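Local coordinates for N-acetyltransferase domain-containing protein (Xanthomonas campestris pv. campestris, PDB 2OZH) that probably transfers an acyl group, such as acetyl from acetyl-coenzyme A, to a substrate not yet identified, as a GNAT-family acetyltransferase, at residues 5-16 against 42-52; 18-29 against 72-80. All coordinates share one frame; numbering follows the deposited sequence.

Interaction 1: residues 5-16 against 42-52. With EDO (1,2-ethanediol), chain G.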
loop_
_atom_site.group_PDB
_atom_site.type_symbol
_atom_site.label_atom_id
_atom_site.label_comp_id
_atom_site.label_asym_id
_atom_site.label_seq_id
_atom_site.Cartn_x
_atom_site.Cartn_y
_atom_site.Cartn_z
ATOM N N VAL A 5 -21.683 -12.543 13.645
ATOM C CA VAL A 5 -21.391 -11.433 12.710
ATOM C C VAL A 5 -21.066 -11.970 11.348
ATOM O O VAL A 5 -20.323 -12.936 11.199
ATOM C CB VAL A 5 -20.242 -10.514 13.234
ATOM C CG1 VAL A 5 -18.928 -11.307 13.377
ATOM C CG2 VAL A 5 -20.029 -9.285 12.400
ATOM N N HIS A 6 -21.563 -11.298 10.315
ATOM C CA HIS A 6 -21.243 -11.698 8.972
ATOM C C HIS A 6 -20.076 -10.865 8.477
ATOM O O HIS A 6 -20.106 -9.631 8.583
ATOM C CB HIS A 6 -22.421 -11.386 8.046
ATOM C CG HIS A 6 -23.679 -12.083 8.402
ATOM N ND1 HIS A 6 -23.859 -13.435 8.200
ATOM C CD2 HIS A 6 -24.832 -11.621 8.929
ATOM C CE1 HIS A 6 -25.076 -13.765 8.596
ATOM N NE2 HIS A 6 -25.683 -12.685 9.052
ATOM N N VAL A 7 -19.048 -11.498 7.887
ATOM C CA VAL A 7 -17.902 -10.799 7.347
ATOM C C VAL A 7 -17.928 -10.988 5.847
ATOM O O VAL A 7 -18.046 -12.125 5.354
ATOM C CB VAL A 7 -16.553 -11.310 7.928
ATOM C CG1 VAL A 7 -15.413 -10.545 7.303
ATOM C CG2 VAL A 7 -16.555 -11.098 9.464
ATOM N N SER A 8 -17.878 -9.888 5.108
ATOM C CA SER A 8 -17.881 -9.931 3.661
ATOM C C SER A 8 -16.799 -9.070 3.067
ATOM O O SER A 8 -16.404 -8.051 3.656
ATOM C CB SER A 8 -19.214 -9.425 3.142
ATOM O OG SER A 8 -19.287 -9.475 1.703
ATOM N N THR A 9 -16.317 -9.484 1.891
ATOM C CA THR A 9 -15.454 -8.653 1.084
ATOM C C THR A 9 -16.136 -8.138 -0.188
ATOM O O THR A 9 -15.485 -7.591 -1.069
ATOM C CB THR A 9 -14.150 -9.364 0.689
ATOM O OG1 THR A 9 -14.483 -10.608 0.057
ATOM C CG2 THR A 9 -13.298 -9.603 1.910
ATOM N N ASP A 10 -17.462 -8.272 -0.265
ATOM C CA ASP A 10 -18.246 -7.756 -1.377
ATOM C C ASP A 10 -18.600 -6.292 -1.131
ATOM O O ASP A 10 -19.447 -5.998 -0.272
ATOM C CB ASP A 10 -19.498 -8.621 -1.521
ATOM C CG ASP A 10 -20.358 -8.219 -2.699
ATOM O OD1 ASP A 10 -20.235 -7.120 -3.261
ATOM O OD2 ASP A 10 -21.227 -9.057 -3.045
ATOM N N ASN A 11 -17.971 -5.380 -1.879
ATOM C CA ASN A 11 -18.178 -3.976 -1.641
ATOM C C ASN A 11 -19.613 -3.538 -1.809
ATOM O O ASN A 11 -20.004 -2.501 -1.234
ATOM C CB ASN A 11 -17.310 -3.129 -2.553
ATOM C CG ASN A 11 -15.827 -3.133 -2.176
ATOM O OD1 ASN A 11 -15.411 -3.723 -1.192
ATOM N ND2 ASN A 11 -15.049 -2.410 -2.964
ATOM N N SER A 12 -20.399 -4.285 -2.585
ATOM C CA SER A 12 -21.785 -3.897 -2.770
ATOM C C SER A 12 -22.616 -3.912 -1.488
ATOM O O SER A 12 -23.648 -3.231 -1.433
ATOM C CB SER A 12 -22.473 -4.735 -3.848
ATOM O OG SER A 12 -22.659 -6.065 -3.412
ATOM N N LEU A 13 -22.207 -4.690 -0.498
ATOM C CA LEU A 13 -22.889 -4.745 0.796
ATOM C C LEU A 13 -22.502 -3.589 1.716
ATOM O O LEU A 13 -23.239 -3.297 2.657
ATOM C CB LEU A 13 -22.560 -6.041 1.514
ATOM C CG LEU A 13 -23.264 -7.249 0.913
ATOM C CD1 LEU A 13 -22.535 -8.543 1.268
ATOM C CD2 LEU A 13 -24.692 -7.320 1.384
ATOM N N LEU A 14 -21.395 -2.898 1.453
ATOM C CA LEU A 14 -20.952 -1.843 2.371
ATOM C C LEU A 14 -21.955 -0.704 2.446
ATOM O O LEU A 14 -22.567 -0.328 1.430
ATOM C CB LEU A 14 -19.600 -1.296 1.929
ATOM C CG LEU A 14 -18.425 -2.277 1.965
ATOM C CD1 LEU A 14 -17.223 -1.640 1.291
ATOM C CD2 LEU A 14 -18.091 -2.706 3.384
ATOM N N ASP A 15 -22.060 -0.118 3.627
ATOM C CA ASP A 15 -22.865 1.080 3.860
ATOM C C ASP A 15 -21.898 2.253 3.749
ATOM O O ASP A 15 -21.237 2.632 4.709
ATOM C CB ASP A 15 -23.537 0.982 5.225
ATOM C CG ASP A 15 -24.465 2.152 5.539
ATOM O OD1 ASP A 15 -24.308 3.219 4.902
ATOM O OD2 ASP A 15 -25.305 1.982 6.460
ATOM N N ILE A 16 -21.767 2.807 2.546
ATOM C CA ILE A 16 -20.771 3.824 2.271
ATOM C C ILE A 16 -21.031 5.057 3.112
ATOM O O ILE A 16 -20.082 5.671 3.605
ATOM C CB ILE A 16 -20.723 4.170 0.749
ATOM C CG1 ILE A 16 -20.492 2.917 -0.110
ATOM C CG2 ILE A 16 -19.684 5.234 0.485
ATOM C CD1 ILE A 16 -19.174 2.227 0.088
ATOM N N ILE A 42 -12.516 2.838 -1.474
ATOM C CA ILE A 42 -13.160 1.543 -1.366
ATOM C C ILE A 42 -13.116 0.788 -2.686
ATOM O O ILE A 42 -12.838 -0.419 -2.705
ATOM C CB ILE A 42 -14.602 1.754 -0.814
ATOM C CG1 ILE A 42 -14.519 2.034 0.692
ATOM C CG2 ILE A 42 -15.509 0.576 -1.129
ATOM C CD1 ILE A 42 -15.822 2.482 1.330
ATOM N N ASP A 43 -13.361 1.514 -3.783
ATOM C CA ASP A 43 -13.385 0.899 -5.103
ATOM C C ASP A 43 -12.042 0.258 -5.446
ATOM O O ASP A 43 -11.991 -0.723 -6.198
ATOM C CB ASP A 43 -13.721 1.921 -6.163
ATOM C CG ASP A 43 -15.168 2.392 -6.132
ATOM O OD1 ASP A 43 -16.013 1.790 -5.475
ATOM O OD2 ASP A 43 -15.432 3.394 -6.841
ATOM N N HIS A 44 -10.961 0.747 -4.858
ATOM C CA HIS A 44 -9.607 0.264 -5.182
ATOM C C HIS A 44 -8.918 -0.455 -4.051
ATOM O O HIS A 44 -7.694 -0.620 -4.043
ATOM C CB HIS A 44 -8.762 1.432 -5.698
ATOM C CG HIS A 44 -9.282 1.988 -6.963
ATOM N ND1 HIS A 44 -9.079 1.366 -8.172
ATOM C CD2 HIS A 44 -10.055 3.078 -7.198
ATOM C CE1 HIS A 44 -9.688 2.076 -9.108
ATOM N NE2 HIS A 44 -10.294 3.106 -8.549
ATOM N N SER A 45 -9.698 -0.932 -3.095
ATOM C CA SER A 45 -9.203 -1.667 -1.959
ATOM C C SER A 45 -9.931 -2.970 -1.786
ATOM O O SER A 45 -11.032 -3.152 -2.315
ATOM C CB SER A 45 -9.429 -0.854 -0.667
ATOM O OG SER A 45 -8.775 0.403 -0.740
ATOM N N LEU A 46 -9.337 -3.859 -0.993
ATOM C CA LEU A 46 -9.987 -5.059 -0.509
ATOM C C LEU A 46 -10.565 -4.733 0.852
ATOM O O LEU A 46 -9.860 -4.474 1.819
ATOM C CB LEU A 46 -9.007 -6.226 -0.408
ATOM C CG LEU A 46 -9.574 -7.548 0.109
ATOM C CD1 LEU A 46 -10.671 -8.070 -0.762
ATOM C CD2 LEU A 46 -8.452 -8.586 0.179
ATOM N N CYS A 47 -11.889 -4.632 0.894
ATOM C CA CYS A 47 -12.593 -4.139 2.062
ATOM C C CYS A 47 -13.307 -5.275 2.764
ATOM O O CYS A 47 -13.845 -6.183 2.117
ATOM C CB CYS A 47 -13.618 -3.077 1.694
ATOM S SG CYS A 47 -12.920 -1.621 0.889
ATOM N N PHE A 48 -13.302 -5.208 4.091
ATOM C CA PHE A 48 -13.937 -6.212 4.969
ATOM C C PHE A 48 -15.033 -5.492 5.743
ATOM O O PHE A 48 -14.759 -4.608 6.555
ATOM C CB PHE A 48 -12.900 -6.812 5.934
ATOM C CG PHE A 48 -11.824 -7.583 5.219
ATOM C CD1 PHE A 48 -10.803 -6.929 4.573
ATOM C CD2 PHE A 48 -11.837 -8.978 5.169
ATOM C CE1 PHE A 48 -9.829 -7.639 3.887
ATOM C CE2 PHE A 48 -10.883 -9.684 4.480
ATOM C CZ PHE A 48 -9.878 -9.016 3.842
ATOM N N GLY A 49 -16.266 -5.883 5.495
ATOM C CA GLY A 49 -17.378 -5.343 6.258
ATOM C C GLY A 49 -17.896 -6.371 7.220
ATOM O O GLY A 49 -17.966 -7.551 6.899
ATOM N N GLY A 50 -18.287 -5.935 8.407
ATOM C CA GLY A 50 -18.966 -6.779 9.358
ATOM C C GLY A 50 -20.396 -6.292 9.554
ATOM O O GLY A 50 -20.625 -5.091 9.648
ATOM N N PHE A 51 -21.311 -7.247 9.540
ATOM C CA PHE A 51 -22.741 -6.945 9.523
ATOM C C PHE A 51 -23.487 -7.781 10.544
ATOM O O PHE A 51 -23.192 -8.977 10.699
ATOM C CB PHE A 51 -23.333 -7.241 8.141
ATOM C CG PHE A 51 -22.644 -6.503 7.016
ATOM C CD1 PHE A 51 -21.502 -7.017 6.445
ATOM C CD2 PHE A 51 -23.124 -5.287 6.549
ATOM C CE1 PHE A 51 -20.860 -6.367 5.441
ATOM C CE2 PHE A 51 -22.482 -4.614 5.553
ATOM C CZ PHE A 51 -21.375 -5.136 4.986
ATOM N N VAL A 52 -24.464 -7.161 11.184
ATOM C CA VAL A 52 -25.366 -7.859 12.096
ATOM C C VAL A 52 -26.785 -7.377 11.811
ATOM O O VAL A 52 -27.051 -6.197 11.835
ATOM C CB VAL A 52 -24.999 -7.578 13.573
ATOM C CG1 VAL A 52 -26.002 -8.269 14.520
ATOM C CG2 VAL A 52 -23.576 -8.018 13.861
HETATM C C1 EDO G . -8.758 5.371 -11.680
HETATM O O1 EDO G . -8.339 4.010 -11.540
HETATM C C2 EDO G . -8.736 6.028 -10.309
HETATM O O2 EDO G . -10.070 6.187 -9.826
HETATM O O HOH W 1 -13.531 -5.681 -1.299
HETATM O O HOH W 2 -16.351 -5.233 1.214
HETATM O O HOH W 3 -16.494 -0.828 -4.962
#

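Interaction 2: residues 18-29 against 72-80. With EDO (1,2-ethanediol), chain E; EDO (1,2-ethanediol), chain F.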
loop_
_atom_site.group_PDB
_atom_site.type_symbol
_atom_site.label_atom_id
_atom_site.label_comp_id
_atom_site.label_asym_id
_atom_site.label_seq_id
_atom_site.Cartn_x
_atom_site.Cartn_y
_atom_site.Cartn_z
ATOM N N LEU A 18 -22.429 5.275 6.091
ATOM C CA LEU A 18 -21.959 5.005 7.452
ATOM C C LEU A 18 -20.441 5.097 7.549
ATOM O O LEU A 18 -19.900 5.644 8.526
ATOM C CB LEU A 18 -22.414 3.604 7.897
ATOM C CG LEU A 18 -21.854 3.117 9.233
ATOM C CD1 LEU A 18 -22.466 3.801 10.401
ATOM C CD2 LEU A 18 -21.962 1.603 9.348
ATOM N N ILE A 19 -19.735 4.510 6.589
ATOM C CA ILE A 19 -18.302 4.516 6.620
ATOM C C ILE A 19 -17.804 5.949 6.501
ATOM O O ILE A 19 -16.881 6.356 7.193
ATOM C CB ILE A 19 -17.731 3.619 5.493
ATOM C CG1 ILE A 19 -18.085 2.160 5.723
ATOM C CG2 ILE A 19 -16.223 3.808 5.361
ATOM C CD1 ILE A 19 -17.934 1.340 4.454
ATOM N N HIS A 20 -18.343 6.702 5.560
ATOM C CA HIS A 20 -17.977 8.092 5.389
ATOM C C HIS A 20 -18.191 8.902 6.658
ATOM O O HIS A 20 -17.296 9.632 7.102
ATOM C CB HIS A 20 -18.780 8.692 4.234
ATOM C CG HIS A 20 -18.602 10.163 4.033
ATOM N ND1 HIS A 20 -19.657 10.960 3.640
ATOM C CD2 HIS A 20 -17.526 10.971 4.164
ATOM C CE1 HIS A 20 -19.224 12.216 3.561
ATOM N NE2 HIS A 20 -17.929 12.245 3.838
ATOM N N ARG A 21 -19.366 8.811 7.253
ATOM C CA ARG A 21 -19.631 9.578 8.474
ATOM C C ARG A 21 -18.671 9.191 9.581
ATOM O O ARG A 21 -18.141 10.037 10.291
ATOM C CB ARG A 21 -21.091 9.364 8.918
ATOM C CG ARG A 21 -22.126 9.961 7.960
ATOM C CD ARG A 21 -23.595 9.319 8.120
ATOM N NE ARG A 21 -24.361 9.699 6.937
ATOM C CZ ARG A 21 -24.967 8.917 6.093
ATOM N NH1 ARG A 21 -25.113 7.598 6.317
ATOM N NH2 ARG A 21 -25.419 9.443 4.972
ATOM N N THR A 22 -18.461 7.889 9.743
ATOM C CA THR A 22 -17.590 7.377 10.806
ATOM C C THR A 22 -16.173 7.863 10.626
ATOM O O THR A 22 -15.550 8.397 11.557
ATOM C CB THR A 22 -17.650 5.853 10.861
ATOM O OG1 THR A 22 -18.975 5.421 11.223
ATOM C CG2 THR A 22 -16.631 5.294 11.864
ATOM N N LEU A 23 -15.640 7.678 9.429
ATOM C CA LEU A 23 -14.257 8.084 9.172
ATOM C C LEU A 23 -14.103 9.594 9.297
ATOM O O LEU A 23 -13.151 10.099 9.912
ATOM C CB LEU A 23 -13.794 7.604 7.789
ATOM C CG LEU A 23 -13.653 6.090 7.625
ATOM C CD1 LEU A 23 -13.167 5.777 6.253
ATOM C CD2 LEU A 23 -12.709 5.488 8.669
ATOM N N SER A 24 -15.037 10.347 8.722
ATOM C CA SER A 24 -14.966 11.802 8.690
ATOM C C SER A 24 -15.093 12.432 10.048
ATOM O O SER A 24 -14.476 13.458 10.334
ATOM C CB SER A 24 -16.095 12.365 7.822
ATOM O OG SER A 24 -16.013 13.797 7.784
ATOM N N GLN A 25 -15.951 11.860 10.875
ATOM C CA GLN A 25 -16.314 12.499 12.142
ATOM C C GLN A 25 -15.740 11.859 13.377
ATOM O O GLN A 25 -15.533 12.562 14.387
ATOM C CB GLN A 25 -17.834 12.552 12.256
ATOM C CG GLN A 25 -18.486 13.295 11.124
ATOM C CD GLN A 25 -19.981 13.260 11.143
ATOM O OE1 GLN A 25 -20.589 12.253 11.516
ATOM N NE2 GLN A 25 -20.597 14.344 10.689
ATOM N N ASP A 26 -15.515 10.548 13.356
ATOM C CA ASP A 26 -15.139 9.820 14.560
ATOM C C ASP A 26 -13.748 9.208 14.529
ATOM O O ASP A 26 -13.437 8.386 15.386
ATOM C CB ASP A 26 -16.183 8.745 14.820
ATOM C CG ASP A 26 -17.541 9.342 15.107
ATOM O OD1 ASP A 26 -17.624 10.230 15.996
ATOM O OD2 ASP A 26 -18.544 8.981 14.444
ATOM N N THR A 27 -12.908 9.641 13.593
ATOM C CA THR A 27 -11.510 9.230 13.536
ATOM C C THR A 27 -10.630 10.458 13.381
ATOM O O THR A 27 -11.031 11.445 12.806
ATOM C CB THR A 27 -11.207 8.223 12.395
ATOM O OG1 THR A 27 -11.073 8.897 11.133
ATOM C CG2 THR A 27 -12.238 7.114 12.306
ATOM N N ASP A 28 -9.385 10.384 13.855
ATOM C CA ASP A 28 -8.476 11.478 13.556
ATOM C C ASP A 28 -7.801 11.321 12.192
ATOM O O ASP A 28 -7.590 12.325 11.466
ATOM C CB ASP A 28 -7.464 11.702 14.676
ATOM C CG ASP A 28 -6.628 10.510 14.981
ATOM O OD1 ASP A 28 -6.802 9.426 14.388
ATOM O OD2 ASP A 28 -5.736 10.678 15.852
ATOM N N TRP A 29 -7.536 10.071 11.800
ATOM C CA TRP A 29 -6.758 9.828 10.616
ATOM C C TRP A 29 -7.518 10.171 9.343
ATOM O O TRP A 29 -6.927 10.414 8.316
ATOM C CB TRP A 29 -6.251 8.363 10.546
ATOM C CG TRP A 29 -7.333 7.318 10.350
ATOM C CD1 TRP A 29 -7.871 6.943 9.167
ATOM C CD2 TRP A 29 -8.002 6.556 11.349
ATOM N NE1 TRP A 29 -8.824 5.958 9.351
ATOM C CE2 TRP A 29 -8.940 5.722 10.688
ATOM C CE3 TRP A 29 -7.918 6.488 12.750
ATOM C CZ2 TRP A 29 -9.762 4.819 11.374
ATOM C CZ3 TRP A 29 -8.748 5.591 13.418
ATOM C CH2 TRP A 29 -9.638 4.773 12.734
ATOM N N LEU A 72 -2.934 -2.026 5.947
ATOM C CA LEU A 72 -4.202 -2.064 6.663
ATOM C C LEU A 72 -4.516 -0.695 7.202
ATOM O O LEU A 72 -3.699 -0.059 7.823
ATOM C CB LEU A 72 -4.070 -3.043 7.826
ATOM C CG LEU A 72 -5.280 -3.220 8.744
ATOM C CD1 LEU A 72 -6.429 -3.905 7.990
ATOM C CD2 LEU A 72 -4.900 -3.979 10.023
ATOM N N GLY A 73 -5.771 -0.292 7.055
ATOM C CA GLY A 73 -6.261 0.926 7.697
ATOM C C GLY A 73 -7.772 0.947 7.810
ATOM O O GLY A 73 -8.465 0.001 7.462
ATOM N N ASP A 74 -8.256 2.059 8.331
ATOM C CA ASP A 74 -9.687 2.341 8.463
ATOM C C ASP A 74 -10.429 1.333 9.343
ATOM O O ASP A 74 -11.629 1.172 9.214
ATOM C CB ASP A 74 -10.367 2.478 7.105
ATOM C CG ASP A 74 -9.932 3.716 6.333
ATOM O OD1 ASP A 74 -9.429 4.680 6.924
ATOM O OD2 ASP A 74 -10.223 3.742 5.118
ATOM N N VAL A 75 -9.758 0.702 10.281
ATOM C CA VAL A 75 -10.400 -0.298 11.136
ATOM C C VAL A 75 -11.280 0.379 12.144
ATOM O O VAL A 75 -10.851 1.299 12.885
ATOM C CB VAL A 75 -9.347 -1.176 11.844
ATOM C CG1 VAL A 75 -10.013 -2.134 12.837
ATOM C CG2 VAL A 75 -8.515 -1.954 10.829
ATOM N N PHE A 76 -12.550 -0.050 12.215
ATOM C CA PHE A 76 -13.409 0.427 13.259
ATOM C C PHE A 76 -14.516 -0.589 13.560
ATOM O O PHE A 76 -14.895 -1.396 12.721
ATOM C CB PHE A 76 -14.020 1.810 12.937
ATOM C CG PHE A 76 -15.054 1.838 11.816
ATOM C CD1 PHE A 76 -16.352 1.424 12.037
ATOM C CD2 PHE A 76 -14.753 2.362 10.575
ATOM C CE1 PHE A 76 -17.342 1.505 11.034
ATOM C CE2 PHE A 76 -15.710 2.434 9.581
ATOM C CZ PHE A 76 -16.978 1.997 9.793
ATOM N N VAL A 77 -15.034 -0.458 14.786
ATOM C CA VAL A 77 -16.265 -1.103 15.245
ATOM C C VAL A 77 -17.113 -0.013 15.864
ATOM O O VAL A 77 -16.597 0.775 16.647
ATOM C CB VAL A 77 -15.974 -2.220 16.258
ATOM C CG1 VAL A 77 -17.255 -2.788 16.815
ATOM C CG2 VAL A 77 -15.134 -3.314 15.619
ATOM N N LEU A 78 -18.407 0.040 15.535
ATOM C CA LEU A 78 -19.278 1.053 16.115
ATOM C C LEU A 78 -19.351 0.869 17.614
ATOM O O LEU A 78 -19.321 -0.265 18.118
ATOM C CB LEU A 78 -20.648 1.023 15.478
ATOM C CG LEU A 78 -20.667 1.391 13.989
ATOM C CD1 LEU A 78 -22.100 1.319 13.510
ATOM C CD2 LEU A 78 -20.040 2.770 13.730
ATOM N N PRO A 79 -19.419 1.960 18.376
ATOM C CA PRO A 79 -19.294 1.859 19.825
ATOM C C PRO A 79 -20.278 0.948 20.518
ATOM O O PRO A 79 -19.891 0.255 21.484
ATOM C CB PRO A 79 -19.500 3.309 20.298
ATOM C CG PRO A 79 -19.062 4.134 19.172
ATOM C CD PRO A 79 -19.459 3.366 17.917
ATOM N N GLU A 80 -21.517 0.891 20.066
ATOM C CA GLU A 80 -22.502 0.043 20.733
ATOM C C GLU A 80 -22.311 -1.449 20.459
ATOM O O GLU A 80 -22.994 -2.279 21.059
ATOM C CB GLU A 80 -23.941 0.478 20.405
ATOM C CG GLU A 80 -24.404 0.162 19.033
ATOM C CD GLU A 80 -24.073 1.222 17.966
ATOM O OE1 GLU A 80 -23.115 2.057 18.107
ATOM O OE2 GLU A 80 -24.808 1.180 16.945
HETATM C C1 EDO E . -5.845 -0.101 11.440
HETATM O O1 EDO E . -6.731 0.935 10.973
HETATM C C2 EDO E . -4.462 0.427 11.685
HETATM O O2 EDO E . -4.430 1.291 12.825
HETATM C C1 EDO F . -14.976 4.481 15.884
HETATM O O1 EDO F . -14.189 5.165 14.923
HETATM C C2 EDO F . -16.350 4.126 15.337
HETATM O O2 EDO F . -17.376 5.009 15.846
#

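Interaction 1: residues 5-16 against 42-52
H6 and F51, followed by S8 and G49, are the hydrogen-bonded pairs of an antiparallel ladder that joins strand 6-8 to strand 46-52 at the start of the GNAT sheet. V7 and G50 form the non-hydrogen-bonded pair between them. The axes of 6-8 and 46-52 come within 4.7 Å, their N-to-C directions 159° apart. S8 N donates to G49 O at 2.9 Å, and G49 N donates back to S8 O at 2.8 Å; H6 and F51 exchange a similar couple of bonds.

Past S8, the amide of N11 and ordered waters take over the polar bridging. Its CG lies anti to the carbonyl carbon (chi1 -73°), which lets the amide slide past I42 to the end of helix 35-43. There ND2 makes a weak bond to I42 O (3.0 Å), and a water links it to D43 OD1, which Q39 also holds. Two further waters touch N11 OD1: one accepts from C47 N and also meets T9 O, the other meets C47 O. Two turns shape this loop: S8 OG accepts from D10 N (an ST turn), and D10 OD1 from S12 N (an Asx turn).

The apolar contacts fall on two faces. On the V7 face, T9 CG2 makes a CH-pi contact 3.8 Å from the F48 ring centroid, 24° off the normal, while V7 CG1 meets the ring edge; helix 86-96 covers this side through L90 and V94. On the other face, L13 CB lies 3.8 Å from F51 CZ, with L14 N and H6 O at the edge of that ring. L14 CD2 rests 4.0 Å from G49 CA, and its CD1 faces I42 CG2. Two residues on, I16 CD1 meets I42 CD1 tip to tip at 3.6 Å.

Interaction 2: residues 18-29 against 72-80
D74 OD1 accepts the indole N-H of W29 at 2.8 Å from NE1, through the lone pair turned away from OD2. The oxygen lies in the indole plane, and the ring and carboxylate planes are 22° apart, nearly coplanar. OD2 is engaged separately, in a salt bridge to R61 that probably helps fix the carboxylate's rotation. The L23 side chain crosses that of D74 at about a right angle, its CD1 3.8 Å from OD2.

Further along the strand the contact is apolar. The axes of 18-26 and 72-77 cross at 99° and pass 10.2 Å apart at their closest. T22 CG2 sits over the centre of the F76 ring, 3.6 Å from its centroid and 5° off the normal, a CH-pi contact. The methyl is anti to the backbone N of T22, which leaves OG1 turned back to bond L18 O. I19 CG1 reaches the ring edge, and L18 CD1 meets L78 CD1 tip to tip at 4.0 Å.

D74 takes a left-handed helical backbone conformation, consistent with the bulge that GNAT proteins carry in this strand. Next to it V75 N donates to O1 of a 1,2-ethanediol, probably from the crystallisation liquor, 3.1 Å away. The bond shows that this amide can donate there, as the amide at the bulge does to the acetyl-coenzyme A thioester carbonyl in relatives.

Overall arrangement
The two contacts alternate along the chain: 5-16, 18-29, 42-52, then 72-80. Their centres lie about 14 Å apart on one mixed sheet, where strand 55-64 separates strand 46-52 from strand 69-77. They meet through I19, whose CD1 is 3.9 Å from I42 CD1 and 4.0 Å from L14 CB, so helices 16-26 and 35-43 share one apolar core with the sheet. R61 of the intervening strand also ties the two, hydrogen-bonding S45 in interaction 1 as well as pairing with D74. Interaction 1 adds strand 6-8 as an outermost strand of the chain's sheet, while interaction 2 packs helix 16-26 beside the probable acyl-donor site. The second subunit approaches both, its Y66 meeting H44 and its R104 packing on W29.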